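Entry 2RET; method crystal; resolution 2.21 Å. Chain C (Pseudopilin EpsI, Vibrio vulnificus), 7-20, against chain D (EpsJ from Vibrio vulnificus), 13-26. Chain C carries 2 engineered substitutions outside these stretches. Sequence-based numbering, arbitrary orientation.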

# COMPACT_ATOMS: atom_id res chain seq x y z
N THR C 7 -34.70 24.36 -16.58
CA THR C 7 -33.99 23.23 -15.90
C THR C 7 -32.62 23.00 -16.53
O THR C 7 -31.60 22.90 -15.82
CB THR C 7 -34.83 21.90 -15.91
OG1 THR C 7 -33.97 20.76 -15.73
CG2 THR C 7 -35.63 21.71 -17.20
N VAL C 8 -32.56 22.95 -17.86
CA VAL C 8 -31.28 22.69 -18.53
C VAL C 8 -30.22 23.78 -18.28
O VAL C 8 -29.05 23.46 -18.12
CB VAL C 8 -31.45 22.43 -20.04
CG1 VAL C 8 -31.86 23.69 -20.75
CG2 VAL C 8 -30.16 21.87 -20.63
N GLY C 9 -30.64 25.05 -18.24
CA GLY C 9 -29.74 26.18 -17.96
C GLY C 9 -29.13 26.19 -16.56
O GLY C 9 -28.01 26.60 -16.37
N TYR C 10 -29.91 25.79 -15.58
CA TYR C 10 -29.40 25.55 -14.24
C TYR C 10 -28.45 24.35 -14.21
O TYR C 10 -27.43 24.40 -13.57
CB TYR C 10 -30.57 25.33 -13.27
CG TYR C 10 -30.27 24.39 -12.11
CD1 TYR C 10 -29.54 24.82 -11.00
CD2 TYR C 10 -30.71 23.06 -12.14
CE1 TYR C 10 -29.26 23.95 -9.93
CE2 TYR C 10 -30.44 22.18 -11.08
CZ TYR C 10 -29.70 22.63 -9.97
OH TYR C 10 -29.44 21.76 -8.91
N LEU C 11 -28.80 23.26 -14.89
CA LEU C 11 -27.95 22.06 -14.93
C LEU C 11 -26.61 22.32 -15.64
O LEU C 11 -25.58 21.78 -15.23
CB LEU C 11 -28.68 20.88 -15.58
CG LEU C 11 -29.88 20.23 -14.89
CD1 LEU C 11 -30.51 19.17 -15.78
CD2 LEU C 11 -29.51 19.62 -13.54
N GLU C 12 -26.63 23.14 -16.69
CA GLU C 12 -25.41 23.64 -17.30
C GLU C 12 -24.51 24.40 -16.30
O GLU C 12 -23.31 24.16 -16.22
CB GLU C 12 -25.72 24.59 -18.44
CG GLU C 12 -26.16 23.93 -19.71
CD GLU C 12 -26.77 24.89 -20.73
OE1 GLU C 12 -26.74 26.13 -20.51
OE2 GLU C 12 -27.27 24.39 -21.76
N GLN C 13 -25.08 25.37 -15.60
CA GLN C 13 -24.29 26.14 -14.65
C GLN C 13 -23.63 25.22 -13.62
O GLN C 13 -22.49 25.43 -13.22
CB GLN C 13 -25.17 27.17 -13.93
CG GLN C 13 -25.76 28.25 -14.81
CD GLN C 13 -24.72 29.22 -15.34
OE1 GLN C 13 -24.35 29.18 -16.54
NE2 GLN C 13 -24.26 30.10 -14.46
N LYS C 14 -24.37 24.22 -13.17
CA LYS C 14 -23.90 23.32 -12.15
C LYS C 14 -22.69 22.49 -12.66
O LYS C 14 -21.64 22.46 -12.04
CB LYS C 14 -25.05 22.43 -11.73
CG LYS C 14 -24.83 21.70 -10.42
CD LYS C 14 -26.18 21.31 -9.84
CE LYS C 14 -26.87 20.20 -10.65
NZ LYS C 14 -26.99 18.92 -9.88
N MSE C 15 -22.86 21.88 -13.82
CA MSE C 15 -21.83 21.11 -14.48
C MSE C 15 -20.59 21.91 -14.82
O MSE C 15 -19.50 21.47 -14.57
CB MSE C 15 -22.38 20.52 -15.77
CG MSE C 15 -21.42 19.55 -16.50
SE MSE C 15 -22.30 18.65 -18.00
CE MSE C 15 -24.17 18.90 -17.44
N PHE C 16 -20.75 23.09 -15.38
CA PHE C 16 -19.58 23.85 -15.77
C PHE C 16 -18.80 24.45 -14.57
O PHE C 16 -17.59 24.44 -14.60
CB PHE C 16 -19.95 24.90 -16.81
CG PHE C 16 -20.44 24.34 -18.12
CD1 PHE C 16 -19.97 23.13 -18.63
CD2 PHE C 16 -21.38 25.03 -18.86
CE1 PHE C 16 -20.42 22.65 -19.81
CE2 PHE C 16 -21.85 24.54 -20.05
CZ PHE C 16 -21.36 23.34 -20.52
N ALA C 17 -19.50 24.91 -13.52
CA ALA C 17 -18.85 25.40 -12.28
C ALA C 17 -18.11 24.28 -11.57
O ALA C 17 -17.05 24.52 -10.98
CB ALA C 17 -19.87 26.05 -11.28
N ALA C 18 -18.67 23.06 -11.63
CA ALA C 18 -18.03 21.91 -11.00
C ALA C 18 -16.75 21.54 -11.68
O ALA C 18 -15.81 21.13 -11.01
CB ALA C 18 -19.00 20.71 -10.92
N MSE C 19 -16.71 21.71 -13.02
CA MSE C 19 -15.52 21.51 -13.81
C MSE C 19 -14.38 22.48 -13.43
O MSE C 19 -13.24 22.07 -13.36
CB MSE C 19 -15.82 21.67 -15.30
CG MSE C 19 -16.71 20.61 -15.92
SE MSE C 19 -16.81 20.76 -17.90
CE MSE C 19 -15.06 20.05 -18.38
N VAL C 20 -14.71 23.75 -13.24
CA VAL C 20 -13.77 24.78 -12.79
C VAL C 20 -13.28 24.52 -11.36
O VAL C 20 -12.11 24.75 -11.07
CB VAL C 20 -14.42 26.19 -12.85
CG1 VAL C 20 -13.50 27.28 -12.27
CG2 VAL C 20 -14.85 26.51 -14.27
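Chain D (13-26) ERTARLNELQRALV

Chain D is helical throughout 13-26 and lies alongside the chain C helix. The two run in nearly the same direction, crossing at 18°, with their axes 10.4 Å apart at closest approach. The backbones diverge along the contact: CA to CA is 6.0 Å for C:Val8 and D:Thr15 but 9.5 Å for C:Met19 and D:Leu25. No hydrogen bond joins the stretches, and the packing is mainly apolar.

C:Val8 points toward chain D at the close end. Its CG2 lies 3.7 Å from the backbone O of D:Arg14 and 4.2 Å from CG of D:Leu18. C:Leu11 CB is 3.6 Å from D:Leu18 CD1. C:Glu12 adds the aliphatic part of its side chain, with CG 3.8 Å from D:Leu18 CD2. D:Leu18 is thus a knob among C:Val8, C:Leu11, C:Glu12 and C:Met15.

C:Met15, a selenomethionine, is the reciprocal knob, set among D:Leu18, D:Leu21, D:Gln22 and D:Leu25. Its SE is 4.1 Å from D:Leu21 CG, and its CE 3.7 Å from D:Gln22 CG. C:Phe16 meets D:Leu21 with its ring edge, CE1 to CD2 at 4.0 Å. At C:Met19, also selenomethionine, the side chain spans the wider gap: CE reaches D:Leu25 CD2 at 3.5 Å.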

# COMPACT_ATOMS: atom_id res chain seq x y z
N GLU D 13 -33.61 18.06 -26.75
CA GLU D 13 -32.29 17.86 -27.35
C GLU D 13 -31.19 18.36 -26.42
O GLU D 13 -30.16 17.72 -26.28
CB GLU D 13 -32.21 18.59 -28.70
N ARG D 14 -31.41 19.52 -25.81
CA ARG D 14 -30.45 20.16 -24.90
C ARG D 14 -30.16 19.35 -23.64
O ARG D 14 -29.03 19.37 -23.13
CB ARG D 14 -30.96 21.52 -24.46
CG ARG D 14 -30.96 22.57 -25.54
CD ARG D 14 -31.95 23.68 -25.17
NE ARG D 14 -31.51 24.99 -25.64
CZ ARG D 14 -32.20 26.12 -25.48
NH1 ARG D 14 -33.39 26.11 -24.86
NH2 ARG D 14 -31.70 27.26 -25.95
N THR D 15 -31.19 18.67 -23.12
CA THR D 15 -31.04 17.79 -21.97
C THR D 15 -30.26 16.53 -22.35
O THR D 15 -29.36 16.12 -21.64
CB THR D 15 -32.40 17.43 -21.36
OG1 THR D 15 -33.01 18.62 -20.86
CG2 THR D 15 -32.27 16.41 -20.23
N ALA D 16 -30.61 15.94 -23.49
CA ALA D 16 -29.89 14.78 -24.04
C ALA D 16 -28.43 15.12 -24.32
O ALA D 16 -27.55 14.31 -24.09
CB ALA D 16 -30.57 14.30 -25.31
N ARG D 17 -28.19 16.33 -24.82
CA ARG D 17 -26.85 16.81 -25.12
C ARG D 17 -26.04 16.99 -23.82
O ARG D 17 -24.89 16.58 -23.72
CB ARG D 17 -26.95 18.11 -25.93
CG ARG D 17 -25.66 18.84 -26.19
CD ARG D 17 -24.54 17.92 -26.68
NE ARG D 17 -23.45 18.68 -27.30
CZ ARG D 17 -22.36 18.15 -27.83
NH1 ARG D 17 -22.17 16.85 -27.80
NH2 ARG D 17 -21.45 18.92 -28.40
N LEU D 18 -26.64 17.61 -22.82
CA LEU D 18 -26.07 17.71 -21.48
C LEU D 18 -25.74 16.32 -20.92
O LEU D 18 -24.71 16.11 -20.31
CB LEU D 18 -27.09 18.40 -20.57
CG LEU D 18 -26.78 19.54 -19.61
CD1 LEU D 18 -27.02 19.06 -18.14
CD2 LEU D 18 -25.40 20.21 -19.85
N ASN D 19 -26.63 15.36 -21.10
CA ASN D 19 -26.41 14.02 -20.59
C ASN D 19 -25.27 13.33 -21.35
O ASN D 19 -24.46 12.64 -20.75
CB ASN D 19 -27.70 13.20 -20.66
CG ASN D 19 -28.78 13.71 -19.67
OD1 ASN D 19 -28.50 14.50 -18.77
ND2 ASN D 19 -30.02 13.24 -19.86
N GLU D 20 -25.21 13.51 -22.67
CA GLU D 20 -24.11 12.98 -23.45
C GLU D 20 -22.78 13.56 -22.93
O GLU D 20 -21.82 12.84 -22.73
CB GLU D 20 -24.33 13.29 -24.92
CG GLU D 20 -23.25 12.81 -25.88
CD GLU D 20 -23.29 13.51 -27.25
OE1 GLU D 20 -24.06 14.47 -27.41
OE2 GLU D 20 -22.57 13.08 -28.19
N LEU D 21 -22.72 14.87 -22.68
CA LEU D 21 -21.51 15.49 -22.16
C LEU D 21 -21.11 14.95 -20.79
O LEU D 21 -19.94 14.69 -20.54
CB LEU D 21 -21.68 16.99 -22.08
CG LEU D 21 -20.46 17.80 -21.57
CD1 LEU D 21 -19.12 17.28 -22.13
CD2 LEU D 21 -20.69 19.26 -21.89
N GLN D 22 -22.09 14.81 -19.92
CA GLN D 22 -21.89 14.21 -18.61
C GLN D 22 -21.22 12.83 -18.70
O GLN D 22 -20.28 12.56 -17.98
CB GLN D 22 -23.24 14.06 -17.90
CG GLN D 22 -23.60 15.24 -17.03
CD GLN D 22 -24.83 14.98 -16.18
OE1 GLN D 22 -25.90 14.65 -16.70
NE2 GLN D 22 -24.69 15.14 -14.88
N ARG D 23 -21.74 11.96 -19.56
CA ARG D 23 -21.17 10.64 -19.78
C ARG D 23 -19.72 10.72 -20.29
O ARG D 23 -18.86 9.98 -19.83
CB ARG D 23 -22.00 9.81 -20.77
CG ARG D 23 -23.35 9.40 -20.32
CD ARG D 23 -23.99 8.43 -21.34
NE ARG D 23 -24.68 9.14 -22.41
CZ ARG D 23 -25.91 9.67 -22.31
NH1 ARG D 23 -26.65 9.56 -21.21
NH2 ARG D 23 -26.41 10.32 -23.36
N ALA D 24 -19.48 11.57 -21.27
CA ALA D 24 -18.13 11.81 -21.82
C ALA D 24 -17.14 12.14 -20.72
O ALA D 24 -16.07 11.50 -20.60
CB ALA D 24 -18.16 12.89 -22.87
N LEU D 25 -17.54 13.07 -19.85
CA LEU D 25 -16.70 13.53 -18.76
C LEU D 25 -16.40 12.48 -17.73
O LEU D 25 -15.31 12.48 -17.17
CB LEU D 25 -17.32 14.73 -18.03
CG LEU D 25 -17.29 16.09 -18.74
CD1 LEU D 25 -18.25 17.04 -18.04
CD2 LEU D 25 -15.88 16.66 -18.78
N VAL D 26 -17.39 11.63 -17.41
CA VAL D 26 -17.18 10.57 -16.42
C VAL D 26 -16.12 9.63 -16.97
O VAL D 26 -15.22 9.23 -16.26
CB VAL D 26 -18.48 9.76 -16.08
CG1 VAL D 26 -18.18 8.54 -15.28
CG2 VAL D 26 -19.47 10.66 -15.32